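Local coordinates for protein carboxylesterase (Ferroplasma acidiphilum, PDB 3WJ2) that probably hydrolyses carboxylic esters, as an alpha/beta-hydrolase-fold carboxylesterase from an archaeon adapted to low pH, at residues Tyr56-Asp61 and Lys142-Glu147; Lys109-Glu114 and His135-Lys140; Arg194-Tyr199 and Met209-Gly214. One frame throughout, in Å; residues are numbered along the deposited sequence.

Interaction 1. Residues Tyr56-Asp61 and Lys142-Glu147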
loop_
_atom_site.group_PDB
_atom_site.type_symbol
_atom_site.label_atom_id
_atom_site.label_comp_id
_atom_site.label_asym_id
_atom_site.label_seq_id
_atom_site.Cartn_x
_atom_site.Cartn_y
_atom_site.Cartn_z
ATOM N N TYR B 56 -16.978 37.961 -17.675
ATOM C CA TYR B 56 -16.249 39.144 -17.171
ATOM C C TYR B 56 -14.852 39.210 -17.720
ATOM O O TYR B 56 -14.287 38.197 -18.144
ATOM C CB TYR B 56 -16.120 39.153 -15.648
ATOM C CG TYR B 56 -17.348 39.353 -14.905
ATOM C CD1 TYR B 56 -17.758 40.647 -14.543
ATOM C CD2 TYR B 56 -18.121 38.262 -14.508
ATOM C CE1 TYR B 56 -18.911 40.846 -13.828
ATOM C CE2 TYR B 56 -19.273 38.452 -13.756
ATOM C CZ TYR B 56 -19.665 39.747 -13.437
ATOM O OH TYR B 56 -20.815 39.958 -12.705
ATOM N N LYS B 57 -14.308 40.427 -17.754
ATOM C CA LYS B 57 -12.848 40.616 -17.997
ATOM C C LYS B 57 -12.245 40.985 -16.664
ATOM O O LYS B 57 -12.692 41.913 -16.007
ATOM C CB LYS B 57 -12.637 41.640 -19.096
ATOM C CG LYS B 57 -13.063 41.206 -20.502
ATOM C CD LYS B 57 -12.153 40.159 -21.127
ATOM C CE LYS B 57 -12.464 40.066 -22.631
ATOM N NZ LYS B 57 -11.731 38.936 -23.355
ATOM N N ILE B 58 -11.235 40.259 -16.213
ATOM C CA ILE B 58 -10.558 40.549 -14.941
ATOM C C ILE B 58 -9.337 41.338 -15.342
ATOM O O ILE B 58 -8.404 40.798 -15.903
ATOM C CB ILE B 58 -10.092 39.174 -14.224
ATOM C CG1 ILE B 58 -11.283 38.222 -14.013
ATOM C CG2 ILE B 58 -9.473 39.418 -12.840
ATOM C CD1 ILE B 58 -12.468 38.850 -13.391
ATOM N N LYS B 59 -9.370 42.620 -15.054
ATOM C CA LYS B 59 -8.332 43.567 -15.542
ATOM C C LYS B 59 -7.165 43.662 -14.579
ATOM O O LYS B 59 -7.119 44.532 -13.717
ATOM C CB LYS B 59 -8.987 44.954 -15.783
ATOM C CG LYS B 59 -8.071 45.774 -16.657
ATOM C CD LYS B 59 -8.436 47.271 -16.613
ATOM C CE LYS B 59 -7.496 48.012 -17.577
ATOM N NZ LYS B 59 -6.202 47.199 -17.844
ATOM N N LEU B 60 -6.253 42.676 -14.637
ATOM C CA LEU B 60 -5.136 42.650 -13.708
ATOM C C LEU B 60 -4.004 43.580 -14.271
ATOM O O LEU B 60 -4.130 44.117 -15.386
ATOM C CB LEU B 60 -4.583 41.202 -13.685
ATOM C CG LEU B 60 -5.645 40.194 -13.174
ATOM C CD1 LEU B 60 -5.022 38.842 -13.105
ATOM C CD2 LEU B 60 -6.051 40.603 -11.726
ATOM N N ASP B 61 -2.970 43.759 -13.487
ATOM C CA ASP B 61 -1.814 44.565 -13.951
ATOM C C ASP B 61 -1.076 43.897 -15.088
ATOM O O ASP B 61 -0.560 42.772 -14.931
ATOM C CB ASP B 61 -0.882 44.919 -12.753
ATOM C CG ASP B 61 -1.615 45.777 -11.659
ATOM O OD1 ASP B 61 -2.785 46.291 -11.984
ATOM O OD2 ASP B 61 -1.004 45.903 -10.561
ATOM N N LYS B 142 -18.232 43.663 -4.498
ATOM C CA LYS B 142 -19.546 44.220 -4.754
ATOM C C LYS B 142 -19.836 44.274 -6.289
ATOM O O LYS B 142 -20.972 44.047 -6.732
ATOM C CB LYS B 142 -19.751 45.501 -3.911
ATOM C CG LYS B 142 -19.074 46.772 -4.427
ATOM C CD LYS B 142 -18.285 47.536 -3.340
ATOM C CE LYS B 142 -17.131 48.353 -3.978
ATOM N NZ LYS B 142 -16.528 47.645 -5.174
ATOM N N ASP B 143 -18.803 44.417 -7.124
ATOM C CA ASP B 143 -19.005 44.466 -8.594
ATOM C C ASP B 143 -19.455 43.155 -9.213
ATOM O O ASP B 143 -20.071 43.132 -10.283
ATOM C CB ASP B 143 -17.758 44.965 -9.319
ATOM C CG ASP B 143 -17.288 46.310 -8.811
ATOM O OD1 ASP B 143 -18.080 47.105 -8.229
ATOM O OD2 ASP B 143 -16.092 46.567 -8.983
ATOM N N PHE B 144 -19.111 42.055 -8.545
ATOM C CA PHE B 144 -19.564 40.734 -8.935
ATOM C C PHE B 144 -20.793 40.268 -8.164
ATOM O O PHE B 144 -21.238 39.112 -8.352
ATOM C CB PHE B 144 -18.420 39.703 -8.753
ATOM C CG PHE B 144 -17.205 40.002 -9.612
ATOM C CD1 PHE B 144 -17.024 39.380 -10.855
ATOM C CD2 PHE B 144 -16.269 40.935 -9.184
ATOM C CE1 PHE B 144 -15.917 39.676 -11.626
ATOM C CE2 PHE B 144 -15.189 41.258 -9.920
ATOM C CZ PHE B 144 -14.984 40.667 -11.175
ATOM N N GLY B 145 -21.376 41.159 -7.358
ATOM C CA GLY B 145 -22.585 40.799 -6.575
ATOM C C GLY B 145 -22.330 39.803 -5.456
ATOM O O GLY B 145 -23.228 39.077 -5.024
ATOM N N ILE B 146 -21.109 39.831 -4.942
ATOM C CA ILE B 146 -20.718 38.969 -3.866
ATOM C C ILE B 146 -20.811 39.780 -2.599
ATOM O O ILE B 146 -20.006 40.695 -2.401
ATOM C CB ILE B 146 -19.252 38.408 -4.067
ATOM C CG1 ILE B 146 -19.184 37.630 -5.371
ATOM C CG2 ILE B 146 -18.805 37.614 -2.815
ATOM C CD1 ILE B 146 -17.699 37.468 -5.939
ATOM N N GLU B 147 -21.767 39.415 -1.747
ATOM C CA GLU B 147 -21.934 39.999 -0.416
ATOM C C GLU B 147 -21.283 39.190 0.675
ATOM O O GLU B 147 -20.955 39.743 1.739
ATOM C CB GLU B 147 -23.455 40.193 -0.099
ATOM C CG GLU B 147 -24.157 41.125 -1.117
ATOM C CD GLU B 147 -23.394 42.441 -1.335
ATOM O OE1 GLU B 147 -23.013 43.066 -0.321
ATOM O OE2 GLU B 147 -23.143 42.853 -2.514
#

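Interaction 2. Residues Lys109-Glu114 and His135-Lys140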
loop_
_atom_site.group_PDB
_atom_site.type_symbol
_atom_site.label_atom_id
_atom_site.label_comp_id
_atom_site.label_asym_id
_atom_site.label_seq_id
_atom_site.Cartn_x
_atom_site.Cartn_y
_atom_site.Cartn_z
ATOM N N LYS B 109 -22.071 31.013 -6.136
ATOM C CA LYS B 109 -21.497 31.513 -7.392
ATOM C C LYS B 109 -20.191 30.715 -7.659
ATOM O O LYS B 109 -19.336 30.577 -6.733
ATOM C CB LYS B 109 -21.110 33.001 -7.304
ATOM C CG LYS B 109 -22.396 33.930 -7.347
ATOM C CD LYS B 109 -21.898 35.323 -7.161
ATOM C CE LYS B 109 -22.947 36.499 -7.578
ATOM N NZ LYS B 109 -24.324 36.247 -7.100
ATOM N N ILE B 110 -20.044 30.276 -8.860
ATOM C CA ILE B 110 -18.753 29.693 -9.287
ATOM C C ILE B 110 -18.183 30.657 -10.369
ATOM O O ILE B 110 -18.845 30.931 -11.426
ATOM C CB ILE B 110 -18.994 28.255 -9.947
ATOM C CG1 ILE B 110 -19.669 27.293 -8.954
ATOM C CG2 ILE B 110 -17.652 27.609 -10.493
ATOM C CD1 ILE B 110 -18.892 27.030 -7.619
ATOM N N ILE B 111 -16.929 31.073 -10.197
ATOM C CA ILE B 111 -16.321 31.994 -11.155
ATOM C C ILE B 111 -15.130 31.267 -11.735
ATOM O O ILE B 111 -14.073 31.131 -11.089
ATOM C CB ILE B 111 -15.897 33.357 -10.508
ATOM C CG1 ILE B 111 -17.166 33.983 -9.844
ATOM C CG2 ILE B 111 -15.252 34.290 -11.604
ATOM C CD1 ILE B 111 -16.834 35.309 -9.048
ATOM N N SER B 112 -15.253 30.846 -12.983
ATOM C CA SER B 112 -14.205 30.066 -13.633
ATOM C C SER B 112 -13.245 31.013 -14.311
ATOM O O SER B 112 -13.620 31.857 -15.172
ATOM C CB SER B 112 -14.897 29.089 -14.603
ATOM O OG SER B 112 -13.889 28.415 -15.371
ATOM N N ILE B 113 -11.969 30.968 -13.892
ATOM C CA ILE B 113 -10.978 31.948 -14.365
ATOM C C ILE B 113 -9.972 31.377 -15.324
ATOM O O ILE B 113 -9.400 30.288 -15.110
ATOM C CB ILE B 113 -10.234 32.565 -13.152
ATOM C CG1 ILE B 113 -11.239 33.353 -12.301
ATOM C CG2 ILE B 113 -9.095 33.490 -13.586
ATOM C CD1 ILE B 113 -10.789 33.465 -10.846
ATOM N N GLU B 114 -9.816 32.061 -16.453
ATOM C CA GLU B 114 -8.823 31.661 -17.457
ATOM C C GLU B 114 -7.456 32.242 -17.217
ATOM O O GLU B 114 -7.079 33.283 -17.847
ATOM C CB GLU B 114 -9.235 32.027 -18.919
ATOM C CG GLU B 114 -9.903 30.930 -19.549
ATOM C CD GLU B 114 -10.344 31.270 -20.977
ATOM O OE1 GLU B 114 -9.965 32.318 -21.595
ATOM O OE2 GLU B 114 -11.184 30.483 -21.394
ATOM N N HIS B 135 -7.284 38.246 -5.301
ATOM C CA HIS B 135 -7.291 39.553 -4.605
ATOM C C HIS B 135 -8.091 40.569 -5.353
ATOM O O HIS B 135 -8.791 41.415 -4.713
ATOM C CB HIS B 135 -5.856 39.991 -4.292
ATOM C CG HIS B 135 -5.262 39.266 -3.125
ATOM N ND1 HIS B 135 -5.691 39.442 -1.819
ATOM C CD2 HIS B 135 -4.369 38.249 -3.096
ATOM C CE1 HIS B 135 -5.007 38.624 -1.033
ATOM N NE2 HIS B 135 -4.179 37.901 -1.780
ATOM N N TYR B 136 -8.083 40.530 -6.674
ATOM C CA TYR B 136 -8.913 41.477 -7.471
ATOM C C TYR B 136 -10.393 41.308 -7.171
ATOM O O TYR B 136 -11.112 42.324 -6.891
ATOM C CB TYR B 136 -8.595 41.267 -8.933
ATOM C CG TYR B 136 -9.331 42.153 -9.940
ATOM C CD1 TYR B 136 -8.686 43.148 -10.627
ATOM C CD2 TYR B 136 -10.617 41.800 -10.329
ATOM C CE1 TYR B 136 -9.378 43.862 -11.637
ATOM C CE2 TYR B 136 -11.293 42.482 -11.317
ATOM C CZ TYR B 136 -10.660 43.518 -11.967
ATOM O OH TYR B 136 -11.365 44.180 -13.028
ATOM N N ILE B 137 -10.881 40.065 -7.243
ATOM C CA ILE B 137 -12.282 39.832 -6.967
ATOM C C ILE B 137 -12.642 40.102 -5.528
ATOM O O ILE B 137 -13.732 40.652 -5.252
ATOM C CB ILE B 137 -12.722 38.425 -7.445
ATOM C CG1 ILE B 137 -12.529 38.398 -8.959
ATOM C CG2 ILE B 137 -14.224 38.202 -7.130
ATOM C CD1 ILE B 137 -12.402 36.939 -9.566
ATOM N N ALA B 138 -11.780 39.789 -4.597
ATOM C CA ALA B 138 -12.049 40.070 -3.188
ATOM C C ALA B 138 -12.169 41.609 -2.961
ATOM O O ALA B 138 -13.078 42.063 -2.217
ATOM C CB ALA B 138 -11.048 39.508 -2.277
ATOM N N LYS B 139 -11.298 42.381 -3.597
ATOM C CA LYS B 139 -11.427 43.849 -3.429
ATOM C C LYS B 139 -12.658 44.357 -4.060
ATOM O O LYS B 139 -13.277 45.268 -3.500
ATOM C CB LYS B 139 -10.265 44.577 -4.028
ATOM C CG LYS B 139 -9.011 44.390 -3.239
ATOM C CD LYS B 139 -7.755 44.995 -4.006
ATOM C CE LYS B 139 -7.942 45.272 -5.539
ATOM N NZ LYS B 139 -6.597 45.445 -6.222
ATOM N N LYS B 140 -13.020 43.841 -5.223
ATOM C CA LYS B 140 -14.124 44.371 -5.996
ATOM C C LYS B 140 -15.386 43.532 -5.832
ATOM O O LYS B 140 -16.126 43.364 -6.772
ATOM C CB LYS B 140 -13.740 44.450 -7.489
ATOM C CG LYS B 140 -12.536 45.387 -7.689
ATOM C CD LYS B 140 -12.209 45.464 -9.131
ATOM C CE LYS B 140 -10.819 46.111 -9.320
ATOM N NZ LYS B 140 -10.738 47.495 -8.684
#

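Interaction 3. Residues Arg194-Tyr199 and Met209-Gly214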
loop_
_atom_site.group_PDB
_atom_site.type_symbol
_atom_site.label_atom_id
_atom_site.label_comp_id
_atom_site.label_asym_id
_atom_site.label_seq_id
_atom_site.Cartn_x
_atom_site.Cartn_y
_atom_site.Cartn_z
ATOM N N ARG B 194 5.324 5.753 -4.774
ATOM C CA ARG B 194 4.753 4.487 -5.201
ATOM C C ARG B 194 3.506 4.707 -6.065
ATOM O O ARG B 194 3.385 4.053 -7.077
ATOM C CB ARG B 194 4.440 3.633 -3.990
ATOM C CG ARG B 194 3.884 2.190 -4.455
ATOM C CD ARG B 194 3.544 1.239 -3.243
ATOM N NE ARG B 194 3.084 -0.062 -3.847
ATOM C CZ ARG B 194 3.885 -1.028 -4.317
ATOM N NH1 ARG B 194 5.219 -0.900 -4.249
ATOM N NH2 ARG B 194 3.374 -2.132 -4.924
ATOM N N SER B 195 2.677 5.722 -5.714
ATOM C CA SER B 195 1.525 5.874 -6.647
ATOM C C SER B 195 2.060 6.306 -8.003
ATOM O O SER B 195 1.500 5.967 -9.070
ATOM C CB SER B 195 0.513 6.927 -6.126
ATOM O OG SER B 195 1.138 8.235 -5.931
ATOM N N PHE B 196 3.107 7.172 -8.021
ATOM C CA PHE B 196 3.641 7.584 -9.328
ATOM C C PHE B 196 4.114 6.432 -10.223
ATOM O O PHE B 196 3.709 6.340 -11.389
ATOM C CB PHE B 196 4.812 8.597 -9.168
ATOM C CG PHE B 196 5.485 8.879 -10.477
ATOM C CD1 PHE B 196 5.039 9.978 -11.247
ATOM C CD2 PHE B 196 6.549 8.089 -10.956
ATOM C CE1 PHE B 196 5.678 10.249 -12.543
ATOM C CE2 PHE B 196 7.142 8.352 -12.202
ATOM C CZ PHE B 196 6.688 9.439 -12.961
ATOM N N ILE B 197 4.908 5.535 -9.624
ATOM C CA ILE B 197 5.436 4.457 -10.416
ATOM C C ILE B 197 4.387 3.403 -10.709
ATOM O O ILE B 197 4.378 2.843 -11.806
ATOM C CB ILE B 197 6.744 3.908 -9.788
ATOM C CG1 ILE B 197 7.615 3.246 -10.845
ATOM C CG2 ILE B 197 6.429 2.960 -8.580
ATOM C CD1 ILE B 197 8.105 4.254 -11.902
ATOM N N GLU B 198 3.499 3.157 -9.778
ATOM C CA GLU B 198 2.534 2.063 -10.079
ATOM C C GLU B 198 1.508 2.449 -11.091
ATOM O O GLU B 198 0.957 1.596 -11.836
ATOM C CB GLU B 198 1.812 1.629 -8.835
ATOM C CG GLU B 198 2.768 0.999 -7.729
ATOM C CD GLU B 198 3.532 -0.203 -8.231
ATOM O OE1 GLU B 198 2.811 -1.222 -8.389
ATOM O OE2 GLU B 198 4.715 -0.141 -8.658
ATOM N N TYR B 199 1.167 3.748 -11.094
ATOM C CA TYR B 199 0.027 4.197 -11.945
ATOM C C TYR B 199 0.455 5.119 -13.084
ATOM O O TYR B 199 -0.400 5.787 -13.653
ATOM C CB TYR B 199 -1.072 4.819 -11.089
ATOM C CG TYR B 199 -1.488 3.957 -9.980
ATOM C CD1 TYR B 199 -1.862 2.601 -10.206
ATOM C CD2 TYR B 199 -1.466 4.416 -8.658
ATOM C CE1 TYR B 199 -2.159 1.804 -9.148
ATOM C CE2 TYR B 199 -1.816 3.645 -7.648
ATOM C CZ TYR B 199 -2.182 2.315 -7.879
ATOM O OH TYR B 199 -2.466 1.521 -6.824
ATOM N N MET B 209 3.966 12.136 -19.618
ATOM C CA MET B 209 3.203 13.420 -19.753
ATOM C C MET B 209 3.377 14.333 -18.542
ATOM O O MET B 209 3.405 15.584 -18.700
ATOM C CB MET B 209 1.717 13.135 -20.002
ATOM C CG MET B 209 1.560 12.714 -21.449
ATOM S SD MET B 209 2.263 13.961 -22.679
ATOM C CE MET B 209 1.208 15.388 -22.278
ATOM N N ILE B 210 3.427 13.755 -17.317
ATOM C CA ILE B 210 3.637 14.589 -16.138
ATOM C C ILE B 210 4.938 15.369 -16.346
ATOM O O ILE B 210 4.999 16.565 -16.044
ATOM C CB ILE B 210 3.683 13.737 -14.855
ATOM C CG1 ILE B 210 2.294 13.237 -14.550
ATOM C CG2 ILE B 210 4.190 14.580 -13.643
ATOM C CD1 ILE B 210 2.238 12.069 -13.401
ATOM N N ARG B 211 5.961 14.681 -16.835
ATOM C CA ARG B 211 7.249 15.397 -17.106
ATOM C C ARG B 211 7.147 16.466 -18.161
ATOM O O ARG B 211 7.723 17.564 -18.003
ATOM C CB ARG B 211 8.426 14.422 -17.379
ATOM C CG ARG B 211 8.659 13.620 -16.030
ATOM C CD ARG B 211 9.986 12.765 -16.001
ATOM N NE ARG B 211 9.949 11.600 -15.086
ATOM C CZ ARG B 211 9.603 10.363 -15.472
ATOM N NH1 ARG B 211 9.260 10.138 -16.742
ATOM N NH2 ARG B 211 9.599 9.332 -14.615
ATOM N N TYR B 212 6.412 16.167 -19.222
ATOM C CA TYR B 212 6.232 17.068 -20.350
ATOM C C TYR B 212 5.543 18.322 -19.804
ATOM O O TYR B 212 6.052 19.421 -20.040
ATOM C CB TYR B 212 5.359 16.384 -21.446
ATOM C CG TYR B 212 4.874 17.245 -22.627
ATOM C CD1 TYR B 212 5.493 17.158 -23.862
ATOM C CD2 TYR B 212 3.788 18.106 -22.505
ATOM C CE1 TYR B 212 5.036 17.852 -24.968
ATOM C CE2 TYR B 212 3.403 18.907 -23.560
ATOM C CZ TYR B 212 4.013 18.758 -24.803
ATOM O OH TYR B 212 3.517 19.439 -25.876
ATOM N N PHE B 213 4.469 18.172 -19.045
ATOM C CA PHE B 213 3.796 19.361 -18.472
ATOM C C PHE B 213 4.720 20.141 -17.556
ATOM O O PHE B 213 4.677 21.383 -17.580
ATOM C CB PHE B 213 2.535 18.977 -17.721
ATOM C CG PHE B 213 1.432 18.461 -18.636
ATOM C CD1 PHE B 213 1.121 19.152 -19.776
ATOM C CD2 PHE B 213 0.713 17.277 -18.314
ATOM C CE1 PHE B 213 0.110 18.708 -20.698
ATOM C CE2 PHE B 213 -0.318 16.839 -19.211
ATOM C CZ PHE B 213 -0.590 17.560 -20.387
ATOM N N GLY B 214 5.476 19.450 -16.700
ATOM C CA GLY B 214 6.289 20.199 -15.745
ATOM C C GLY B 214 7.364 20.914 -16.490
ATOM O O GLY B 214 7.737 22.014 -16.128
#

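Interaction 1. Residues Tyr56-Asp61 and Lys142-Glu147
The turn that presents Phe144 to Tyr56 is closed by a backbone hydrogen bond from Gly145 N to Lys142 O, 3.0 Å long. Asp143 and Phe144 occupy its two middle positions, and Gly145 leaves it with a positive phi of 69°. Within the loop, Lys142 NZ and Asp143 OD1 form a salt bridge whose hydrogen bond is weak, at 3.5 Å; Phe144 makes most of the contact. Phe144 slides past Tyr56 from the opposite direction and lays one corner of its ring on the tyrosine: CD1 stands 3.6 Å above the plane of the Tyr56 ring, over its centre, and the neighbouring Phe144 CE1 approaches Tyr56 CD1 to 3.6 Å. The ring planes are inclined at 46°, so the phenylalanine leans obliquely over the tyrosine face. Next along the same rim, Phe144 CZ meets the methyl Ile58 CD1 at 3.8 Å. That methyl gets there because Ile58 folds CD1 back beside its CA (chi2 -49°) rather than extending it. The hydroxyl does not join the contact as a bond: Tyr56 OH stays 4.1 Å from Asp143 O. What holds the two segments together is therefore apolar and aromatic packing, with Tyr56 partly exposed and Ile58 and Phe144 buried. Lys54 makes a cation-pi contact with the Tyr56 ring. Strand 52-60 is the outermost strand at one side of the chain's central sheet, paired antiparallel with strand 63-71 through backbone bonds of Tyr56 with Ala67 and Ile58 with Leu65; the loop 142-147, running from helix 125-139 to strand 150-155, lays its phenylalanine on that edge strand, while Ile58 also touches Tyr136 of the helix.

Interaction 2. Residues Lys109-Glu114 and His135-Lys140
Ile113 and Ile137 meet tip to tip, their CD1 methyls 4.0 Å apart, and this is the tighter half of a small contact between a strand and a helix. Both side chains run out extended from CB, which brings their ends together midway between the two backbones. The second half is slacker: the branch methyl Ile137 CG2 lies 4.3 Å from Ile111 CD1. One isoleucine thus serves two partners with two different branches. With CG1 opposite the carbonyl carbon (chi1 -62°), its long arm goes to Ile113, and the short arm, CG2, faces Ile111. These alternate residues of strand 109-113 direct their side chains at the helix, and all three isoleucines are buried. On the solvent side of the helix, by contrast, Lys139 is exposed. Tyr136 turns to strand 52-60, where it packs on Ile58 and Leu60, and Lys140, the first residue to leave helical geometry, drapes its CE over the rim of one face of the Tyr136 ring, 3.5 Å above the plane. Leu80 and Tyr82 of strand 78-82 and Leu65 of strand 63-71 pack round Ile113, so the methyl pair belongs to a wider apolar layer. Strand 109-113, helix 125-139 and strand 150-155 form a parallel beta-alpha-beta crossover that passes over strand 78-82, the helix-on-sheet packing from which the alpha/beta hydrolase fold is built.

Interaction 3. Residues Arg194-Tyr199 and Met209-Gly214
Phe196 and Ile210 mark the nearest approach of two helical backbones, their CA atoms 9.8 Å apart. The first helix, 194-198, is barely more than a turn, held by backbone bonds such as Glu198 N to Arg194 O at 2.8 Å, and ends before Tyr199; the second is a stretch of helix 207-217. Side chains bridge the gap. With CG opposite the backbone N (chi1 172°), Phe196 extends its ring between Ile210 and Arg211. Ile210 CD1 comes to 4.0 Å from Phe196 CE1, the two side chains sliding past each other. Both helices belong to the excursion between strands 180-183 and 243-248. Tyr212 packs on Pro29 and Leu32 of helix 29-43, consistent with helix 207-217 lying in a cap over the core, as in hormone-sensitive-lipase relatives. Arg211, extended from CG to NE, crosses the phenylalanine at about a right angle and sets NH2 at the ring edge, 3.3 Å from Phe196 CZ, with the planes 65° apart; the charge is thus beside the ring rather than over its face. Lys263 of a second subunit packs on Phe196 and brings a like charge close to Arg211, while Glu198 makes a salt bridge with Lys262 of that same subunit.

Interactions 1 and 2 are neighbours, their centres 6 Å apart. They touch directly, through a weak hydrogen bond between Lys59 N and Tyr136 OH at 3.2 Å and through packing of Ile58 on Tyr136. Both reach the same sheet, interaction 1 at its edge strand 52-60 and interaction 2 at strand 109-113, two places further in. The helix of interaction 2 runs on into the loop of interaction 1, and that loop leads to strand 150-155, at whose end a GDSAG sequence probably forms the nucleophile elbow. Interaction 3 stands on the opposite side of the chain's centre: its centre is about 36 Å from that of interaction 1 and 31 Å from that of interaction 2. Unlike the other two, it is reached by neighbouring subunits.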